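Local coordinates for protein DynE8 (Micromonospora chersina, PDB 4AMM) that is an iterative polyketide synthase of dynemicin enediyne biosynthesis, represented here by the acyltransferase domain that probably selects and loads its acyl units, at residues 306-310 with 322-326; 236-242 with 329-335; 176-180 with 197-201. Numbering follows the deposited sequence.

Interaction 1: residues 306-310 with 322-326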
loop_
_atom_site.group_PDB
_atom_site.type_symbol
_atom_site.label_atom_id
_atom_site.label_comp_id
_atom_site.label_asym_id
_atom_site.label_seq_id
_atom_site.Cartn_x
_atom_site.Cartn_y
_atom_site.Cartn_z
ATOM N N ALA A 306 4.263 10.895 -6.362
ATOM C CA ALA A 306 3.040 11.684 -6.288
ATOM C C ALA A 306 2.844 12.003 -4.800
ATOM O O ALA A 306 2.671 11.066 -4.012
ATOM C CB ALA A 306 1.871 10.848 -6.814
ATOM N N SER A 307 2.953 13.252 -4.423
ATOM C CA SER A 307 2.956 13.652 -3.007
ATOM C C SER A 307 1.518 13.680 -2.486
ATOM O O SER A 307 0.615 14.262 -3.035
ATOM C CB SER A 307 3.524 15.031 -2.927
ATOM O OG SER A 307 3.496 15.497 -1.537
ATOM N N THR A 308 1.394 13.095 -1.292
ATOM C CA THR A 308 0.161 13.248 -0.493
ATOM C C THR A 308 0.221 14.469 0.413
ATOM O O THR A 308 -0.710 14.711 1.201
ATOM C CB THR A 308 -0.178 12.007 0.350
ATOM O OG1 THR A 308 0.780 11.772 1.374
ATOM C CG2 THR A 308 -0.357 10.794 -0.565
ATOM N N VAL A 309 1.242 15.305 0.251
ATOM C CA VAL A 309 1.246 16.634 0.924
ATOM C C VAL A 309 0.705 17.686 -0.031
ATOM O O VAL A 309 -0.150 18.468 0.259
ATOM C CB VAL A 309 2.663 17.037 1.381
ATOM C CG1 VAL A 309 2.603 18.342 2.182
ATOM C CG2 VAL A 309 3.271 15.958 2.233
ATOM N N THR A 310 1.237 17.659 -1.269
ATOM C CA THR A 310 0.859 18.661 -2.303
ATOM C C THR A 310 -0.197 18.184 -3.227
ATOM O O THR A 310 -0.898 19.011 -3.849
ATOM C CB THR A 310 2.042 19.060 -3.147
ATOM O OG1 THR A 310 2.488 17.930 -3.853
ATOM C CG2 THR A 310 3.202 19.575 -2.266
ATOM N N VAL A 322 8.219 20.625 2.867
ATOM C CA VAL A 322 7.089 19.763 2.531
ATOM C C VAL A 322 6.855 18.830 3.692
ATOM O O VAL A 322 5.653 18.651 4.117
ATOM C CB VAL A 322 7.376 18.930 1.261
ATOM C CG1 VAL A 322 6.256 17.912 0.974
ATOM C CG2 VAL A 322 7.427 19.790 0.034
ATOM N N LEU A 323 7.870 18.235 4.291
ATOM C CA LEU A 323 7.661 17.230 5.365
ATOM C C LEU A 323 7.241 17.953 6.607
ATOM O O LEU A 323 6.609 17.317 7.470
ATOM C CB LEU A 323 8.929 16.318 5.554
ATOM C CG LEU A 323 9.113 15.440 4.313
ATOM C CD1 LEU A 323 10.302 14.509 4.544
ATOM C CD2 LEU A 323 7.836 14.575 3.944
ATOM N N VAL A 324 7.512 19.231 6.805
ATOM C CA VAL A 324 7.025 19.972 7.978
ATOM C C VAL A 324 5.573 20.294 7.771
ATOM O O VAL A 324 4.759 19.978 8.705
ATOM C CB VAL A 324 7.893 21.267 8.225
ATOM C CG1 VAL A 324 7.245 22.113 9.222
ATOM C CG2 VAL A 324 9.318 20.859 8.758
ATOM N N ARG A 325 5.141 20.903 6.683
ATOM C CA ARG A 325 3.720 21.160 6.480
ATOM C C ARG A 325 2.906 19.893 6.310
ATOM O O ARG A 325 1.674 19.970 6.444
ATOM C CB ARG A 325 3.453 22.202 5.399
ATOM C CG ARG A 325 3.659 21.723 4.015
ATOM C CD ARG A 325 3.067 22.822 3.106
ATOM N NE ARG A 325 3.264 22.546 1.666
ATOM C CZ ARG A 325 4.358 22.839 0.973
ATOM N NH1 ARG A 325 5.400 23.464 1.492
ATOM N NH2 ARG A 325 4.334 22.577 -0.349
ATOM N N GLN A 326 3.524 18.761 6.029
ATOM C CA GLN A 326 2.797 17.459 6.036
ATOM C C GLN A 326 2.095 17.280 7.347
ATOM O O GLN A 326 0.978 16.748 7.300
ATOM C CB GLN A 326 3.749 16.338 5.880
ATOM C CG GLN A 326 3.063 14.950 5.855
ATOM C CD GLN A 326 3.951 13.824 5.462
ATOM O OE1 GLN A 326 5.004 13.630 6.076
ATOM N NE2 GLN A 326 3.581 13.072 4.446
HETATM O O HOH W 1 0.797 13.239 3.810
HETATM O O HOH W 2 0.936 21.707 0.233
#
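Val309 supplies most of the packing between the loop 306-310 and the helical residues 322-326. Its side chain points at the helix and meets three residues there. Val309 CB lies 3.7 Å from Val322 CG1, and Val309 CG1 sits 3.6 Å from the carbonyl Val322 O. The same methyl, Val309 CG1, is 4.0 Å from Arg325 CG, while Val309 CG2 reaches to 3.6 Å from Gln326 NE2. At the margin, Thr310 CG2 packs 3.7 Å from Arg325 NH2, so the long arginine side chain borders the valine and threonine methyls.

No direct hydrogen bond joins the segments; two waters bridge them instead. Water 1 donates to Thr308 OG1 at 2.8 Å and accepts from Gln326 NE2 at 2.9 Å, tying the loop to the helix through its one buried amide side chain. Water 2 accepts from Arg325 NE at 2.9 Å and donates a weak bond to Val309 O at 3.4 Å.

The loop holds its own shape through Ser307, whose OG accepts from Val309 N at 2.9 Å and from Thr310 N at 3.1 Å. This pair of bonds, an ST turn and an ST motif, closes a tight turn in which Val309 faces the helix.

Ser307 OG also bonds to Glu179 on helix 178-185, Thr308 OG1 to the backbone of Gly174. The loop leaves strand 305-306, an outermost strand of the parallel sheet, and meets both helix 319-328 and the start of helix 178-185, while Ala336 of helix 333-339 packs against Ala306 and Thr308.

Interaction 2: residues 236-242 with 329-335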
loop_
_atom_site.group_PDB
_atom_site.type_symbol
_atom_site.label_atom_id
_atom_site.label_comp_id
_atom_site.label_asym_id
_atom_site.label_seq_id
_atom_site.Cartn_x
_atom_site.Cartn_y
_atom_site.Cartn_z
ATOM N N VAL A 236 -10.341 18.769 7.802
ATOM C CA VAL A 236 -9.990 17.544 7.095
ATOM C C VAL A 236 -8.570 17.160 7.378
ATOM O O VAL A 236 -7.631 18.003 7.261
ATOM C CB VAL A 236 -10.193 17.767 5.589
ATOM C CG1 VAL A 236 -9.736 16.586 4.791
ATOM C CG2 VAL A 236 -11.708 17.945 5.266
ATOM N N ALA A 237 -8.363 15.906 7.785
ATOM C CA ALA A 237 -7.080 15.360 8.080
ATOM C C ALA A 237 -6.627 14.408 7.004
ATOM O O ALA A 237 -5.438 14.430 6.642
ATOM C CB ALA A 237 -7.192 14.618 9.462
ATOM N N VAL A 238 -7.535 13.550 6.481
ATOM C CA VAL A 238 -7.083 12.539 5.532
ATOM C C VAL A 238 -8.184 12.457 4.472
ATOM O O VAL A 238 -9.341 12.162 4.765
ATOM C CB VAL A 238 -6.930 11.172 6.213
ATOM C CG1 VAL A 238 -6.472 10.095 5.164
ATOM C CG2 VAL A 238 -5.984 11.219 7.424
ATOM N N ASP A 239 -7.844 12.734 3.219
ATOM C CA ASP A 239 -8.803 12.600 2.071
ATOM C C ASP A 239 -8.477 11.324 1.370
ATOM O O ASP A 239 -7.532 11.247 0.536
ATOM C CB ASP A 239 -8.670 13.782 1.121
ATOM C CG ASP A 239 -9.587 13.669 -0.057
ATOM O OD1 ASP A 239 -10.489 12.786 -0.092
ATOM O OD2 ASP A 239 -9.294 14.459 -1.041
ATOM N N ASN A 240 -9.150 10.219 1.729
ATOM C CA ASN A 240 -8.740 8.888 1.183
ATOM C C ASN A 240 -9.495 8.500 -0.047
ATOM O O ASN A 240 -9.142 7.538 -0.719
ATOM C CB ASN A 240 -9.013 7.796 2.197
ATOM C CG ASN A 240 -7.906 7.662 3.158
ATOM O OD1 ASN A 240 -6.723 7.986 2.829
ATOM N ND2 ASN A 240 -8.240 7.234 4.384
ATOM N N GLY A 241 -10.541 9.257 -0.357
ATOM C CA GLY A 241 -11.360 9.026 -1.587
ATOM C C GLY A 241 -12.786 9.460 -1.392
ATOM O O GLY A 241 -13.185 10.052 -0.374
ATOM N N GLU A 242 -13.618 9.142 -2.380
ATOM C CA GLU A 242 -15.027 9.507 -2.395
ATOM C C GLU A 242 -15.825 8.883 -1.271
ATOM O O GLU A 242 -16.927 9.402 -0.984
ATOM C CB GLU A 242 -15.700 9.174 -3.790
ATOM C CG GLU A 242 -14.967 9.924 -4.976
ATOM C CD GLU A 242 -15.168 11.440 -5.021
ATOM O OE1 GLU A 242 -16.313 11.942 -4.738
ATOM O OE2 GLU A 242 -14.175 12.118 -5.435
ATOM N N GLY A 329 -1.136 19.815 7.659
ATOM C CA GLY A 329 -2.060 19.777 6.531
ATOM C C GLY A 329 -2.689 18.389 6.299
ATOM O O GLY A 329 -2.239 17.375 6.872
ATOM N N PRO A 330 -3.628 18.340 5.346
ATOM C CA PRO A 330 -4.327 17.046 5.111
ATOM C C PRO A 330 -3.477 16.098 4.285
ATOM O O PRO A 330 -2.616 16.527 3.492
ATOM C CB PRO A 330 -5.567 17.447 4.344
ATOM C CG PRO A 330 -5.105 18.695 3.591
ATOM C CD PRO A 330 -4.280 19.464 4.661
ATOM N N VAL A 331 -3.740 14.834 4.391
ATOM C CA VAL A 331 -3.148 13.775 3.549
ATOM C C VAL A 331 -3.986 13.671 2.308
ATOM O O VAL A 331 -5.194 13.320 2.292
ATOM C CB VAL A 331 -3.168 12.402 4.258
ATOM C CG1 VAL A 331 -2.588 11.287 3.308
ATOM C CG2 VAL A 331 -2.419 12.443 5.555
ATOM N N ARG A 332 -3.371 14.008 1.169
ATOM C CA ARG A 332 -4.069 14.056 -0.136
ATOM C C ARG A 332 -3.938 12.791 -0.869
ATOM O O ARG A 332 -3.355 12.709 -2.001
ATOM C CB ARG A 332 -3.453 15.248 -0.937
ATOM C CG ARG A 332 -3.697 16.586 -0.161
ATOM C CD ARG A 332 -3.335 17.804 -1.075
ATOM N NE ARG A 332 -3.770 19.017 -0.374
ATOM C CZ ARG A 332 -5.048 19.361 -0.201
ATOM N NH1 ARG A 332 -6.015 18.709 -0.792
ATOM N NH2 ARG A 332 -5.355 20.408 0.540
ATOM N N PHE A 333 -4.452 11.691 -0.299
ATOM C CA PHE A 333 -4.270 10.390 -0.956
ATOM C C PHE A 333 -5.183 10.286 -2.152
ATOM O O PHE A 333 -4.662 9.764 -3.167
ATOM C CB PHE A 333 -4.715 9.310 0.055
ATOM C CG PHE A 333 -4.665 7.924 -0.548
ATOM C CD1 PHE A 333 -3.443 7.265 -0.751
ATOM C CD2 PHE A 333 -5.825 7.250 -0.883
ATOM C CE1 PHE A 333 -3.420 5.923 -1.281
ATOM C CE2 PHE A 333 -5.811 5.954 -1.459
ATOM C CZ PHE A 333 -4.603 5.299 -1.642
ATOM N N ARG A 334 -6.390 10.768 -2.157
ATOM C CA ARG A 334 -7.230 10.675 -3.347
ATOM C C ARG A 334 -6.549 11.359 -4.508
ATOM O O ARG A 334 -6.479 10.772 -5.661
ATOM C CB ARG A 334 -8.564 11.375 -3.040
ATOM C CG ARG A 334 -9.512 11.435 -4.283
ATOM C CD ARG A 334 -10.796 12.217 -3.891
ATOM N NE ARG A 334 -10.472 13.546 -3.485
ATOM C CZ ARG A 334 -10.225 14.582 -4.285
ATOM N NH1 ARG A 334 -10.399 14.438 -5.628
ATOM N NH2 ARG A 334 -9.914 15.787 -3.824
ATOM N N GLU A 335 -5.980 12.550 -4.301
ATOM C CA GLU A 335 -5.380 13.286 -5.423
ATOM C C GLU A 335 -4.120 12.604 -5.847
ATOM O O GLU A 335 -3.864 12.432 -7.119
ATOM C CB GLU A 335 -5.101 14.744 -5.056
ATOM C CG GLU A 335 -6.377 15.561 -4.970
ATOM C CD GLU A 335 -6.179 16.833 -4.093
ATOM O OE1 GLU A 335 -5.925 16.762 -2.856
ATOM O OE2 GLU A 335 -6.357 17.925 -4.660
HETATM O O HOH W 3 -6.623 14.184 -1.931
#
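A parallel strand pairing adds the short strand 331-332 to the outside of a mixed sheet, probably that of the small ferredoxin-like subdomain known from related acyltransferases. Val331 N donates to Ala237 O at 2.8 Å and Asp239 N donates to Val331 O at 2.9 Å, so Val331 bonds to the residues flanking Val238, its partner in the register. Val238 CG1 and Val331 CB pack on the same face, 4.1 Å apart. Just before the strand, Pro330 CA makes a CA-H...O contact with Ala237 O at 3.2 Å.

Where the chain turns into a helix, Asp239 takes over. Its carbonyl Asp239 O accepts from Arg334 N at 3.0 Å, and its carboxylate forms a salt bridge, Asp239 OD2 to Arg334 NE at 2.9 Å. Water 3 links Asp239 OD2 (2.8 Å) to Glu335 N (2.9 Å) and Glu335 OE1 (2.8 Å), placing a water between two like charges. Asn240 O lies at the edge of the Phe333 ring, 3.3 Å from Phe333 CD2.

Helix 222-229 packs on Val236, Asp239 and Arg334; His175 contacts Val238, Val331 and Phe333 and bonds to Asn240, while helix 353-360 touches Asn240 and Phe333, and strand 244-250 borders 235-241 across the sheet.

Interaction 3: residues 176-180 with 197-201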
loop_
_atom_site.group_PDB
_atom_site.type_symbol
_atom_site.label_atom_id
_atom_site.label_comp_id
_atom_site.label_asym_id
_atom_site.label_seq_id
_atom_site.Cartn_x
_atom_site.Cartn_y
_atom_site.Cartn_z
ATOM N N SER A 176 1.068 9.803 4.282
ATOM C CA SER A 176 1.574 10.406 5.558
ATOM C C SER A 176 3.013 9.874 5.791
ATOM O O SER A 176 3.938 10.222 4.980
ATOM C CB SER A 176 0.612 10.145 6.702
ATOM O OG SER A 176 1.159 10.928 7.794
ATOM N N LEU A 177 3.291 9.143 6.843
ATOM C CA LEU A 177 4.580 8.556 7.107
ATOM C C LEU A 177 5.211 7.913 5.866
ATOM O O LEU A 177 6.445 7.954 5.672
ATOM C CB LEU A 177 4.443 7.485 8.227
ATOM C CG LEU A 177 5.683 6.658 8.534
ATOM C CD1 LEU A 177 6.842 7.544 9.074
ATOM C CD2 LEU A 177 5.293 5.570 9.498
ATOM N N GLY A 178 4.377 7.212 5.091
ATOM C CA GLY A 178 4.934 6.510 3.903
ATOM C C GLY A 178 5.595 7.435 2.903
ATOM O O GLY A 178 6.384 6.893 2.098
ATOM N N GLU A 179 5.310 8.716 2.899
ATOM C CA GLU A 179 6.022 9.600 1.944
ATOM C C GLU A 179 7.507 9.524 2.241
ATOM O O GLU A 179 8.304 9.706 1.324
ATOM C CB GLU A 179 5.495 10.998 2.079
ATOM C CG GLU A 179 6.006 11.923 0.911
ATOM C CD GLU A 179 4.916 12.774 0.327
ATOM O OE1 GLU A 179 3.747 12.347 0.216
ATOM O OE2 GLU A 179 5.205 13.927 -0.147
ATOM N N LEU A 180 7.944 9.343 3.458
ATOM C CA LEU A 180 9.389 9.150 3.783
ATOM C C LEU A 180 9.981 7.951 3.063
ATOM O O LEU A 180 11.079 8.067 2.450
ATOM C CB LEU A 180 9.691 8.987 5.277
ATOM C CG LEU A 180 9.661 10.275 6.074
ATOM C CD1 LEU A 180 8.260 10.946 6.109
ATOM C CD2 LEU A 180 10.117 9.922 7.497
ATOM N N LEU A 197 15.140 9.510 10.540
ATOM C CA LEU A 197 14.148 10.561 10.474
ATOM C C LEU A 197 12.794 10.026 10.945
ATOM O O LEU A 197 12.061 10.760 11.624
ATOM C CB LEU A 197 14.035 11.123 9.061
ATOM C CG LEU A 197 13.027 12.219 8.833
ATOM C CD1 LEU A 197 13.351 13.440 9.700
ATOM C CD2 LEU A 197 13.016 12.548 7.366
ATOM N N ALA A 198 12.462 8.818 10.588
ATOM C CA ALA A 198 11.205 8.202 11.119
ATOM C C ALA A 198 11.183 8.129 12.640
ATOM O O ALA A 198 10.160 8.344 13.211
ATOM C CB ALA A 198 10.966 6.831 10.503
ATOM N N ARG A 199 12.302 7.811 13.282
ATOM C CA ARG A 199 12.360 7.721 14.758
ATOM C C ARG A 199 12.126 9.158 15.245
ATOM O O ARG A 199 11.358 9.336 16.184
ATOM C CB ARG A 199 13.766 7.277 15.174
ATOM C CG ARG A 199 14.123 5.909 14.896
ATOM C CD ARG A 199 15.486 5.526 15.645
ATOM N NE ARG A 199 15.817 4.172 15.231
ATOM C CZ ARG A 199 15.111 3.101 15.587
ATOM N NH1 ARG A 199 14.067 3.235 16.424
ATOM N NH2 ARG A 199 15.466 1.896 15.125
ATOM N N ALA A 200 12.729 10.164 14.659
ATOM C CA ALA A 200 12.550 11.520 15.178
ATOM C C ALA A 200 11.087 11.969 15.002
ATOM O O ALA A 200 10.525 12.684 15.870
ATOM C CB ALA A 200 13.551 12.481 14.458
ATOM N N ARG A 201 10.497 11.611 13.891
ATOM C CA ARG A 201 9.149 12.044 13.532
ATOM C C ARG A 201 8.188 11.369 14.494
ATOM O O ARG A 201 7.274 12.028 15.021
ATOM C CB ARG A 201 8.833 11.619 12.100
ATOM C CG ARG A 201 7.474 12.102 11.543
ATOM C CD ARG A 201 7.355 11.615 10.097
ATOM N NE ARG A 201 6.198 12.187 9.375
ATOM C CZ ARG A 201 4.974 11.664 9.424
ATOM N NH1 ARG A 201 4.671 10.650 10.231
ATOM N NH2 ARG A 201 4.028 12.184 8.648
HETATM O O HOH W 4 2.021 9.697 10.282
#
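Ser176 opens the segment with strained backbone angles (phi 55°, psi -117°), consistent with the nucleophile elbow expected of a Gly174-Ser176-Gly178 pattern between a strand and a helix. Its OG accepts a hydrogen bond from Arg201 NH2 at 3.2 Å. Water 4 adds a second path, lying 2.9 Å from Ser176 OG and accepting from Arg201 NH1 at 2.8 Å. Ser176 OG is also hydrogen-bonded to His278 NE2.

Leu177 follows, with its CA over one face of the Arg201 guanidinium and its CB 3.8 Å from Arg201 NH1; farther out, Leu177 CD1 is 4.4 Å from Ala198 CB. The next turn of helix brings Leu180 round to the facing helix. Leu180 CD2 contacts Leu197 CD2 at 3.9 Å and Ala198 CB at 4.4 Å, while Leu180 CD1 lies 4.1 Å from Arg201 NE.

Arg201 therefore runs extended past leucines to deliver its charged end beside the serine hydroxyl, where Gln148 takes NH1 and Gln326 makes a weak bond to NH2. A buried positive charge next to a serine and histidine pair is consistent with a site for an acidic acyl group; in related acyltransferases an equivalent arginine pairs with the carboxylate of a malonyl unit.

Overall arrangement
Interaction 3 contains the putative nucleophile elbow at Ser176, and interactions 1 and 2 border it. Interaction 1 lies about 11 Å, centre to centre, from each of the other two, which are about 18 Å apart. Its loop joins both: Glu179 of interaction 3 probably bonds to Ser307 (Glu179 OE2 to Ser307 OG, 2.7 Å) and to the backbone of Thr308 (Glu179 OE1 to Thr308 N, 2.9 Å), and Thr308 O probably accepts from Arg332 N of interaction 2 at 2.8 Å. Gln326 bonds weakly to both Ser176 O and Arg201. Interactions 2 and 3 meet where Val331 CG2 packs 4.0 Å from Ser176 CB, so the small-subdomain edge borders the likely active site.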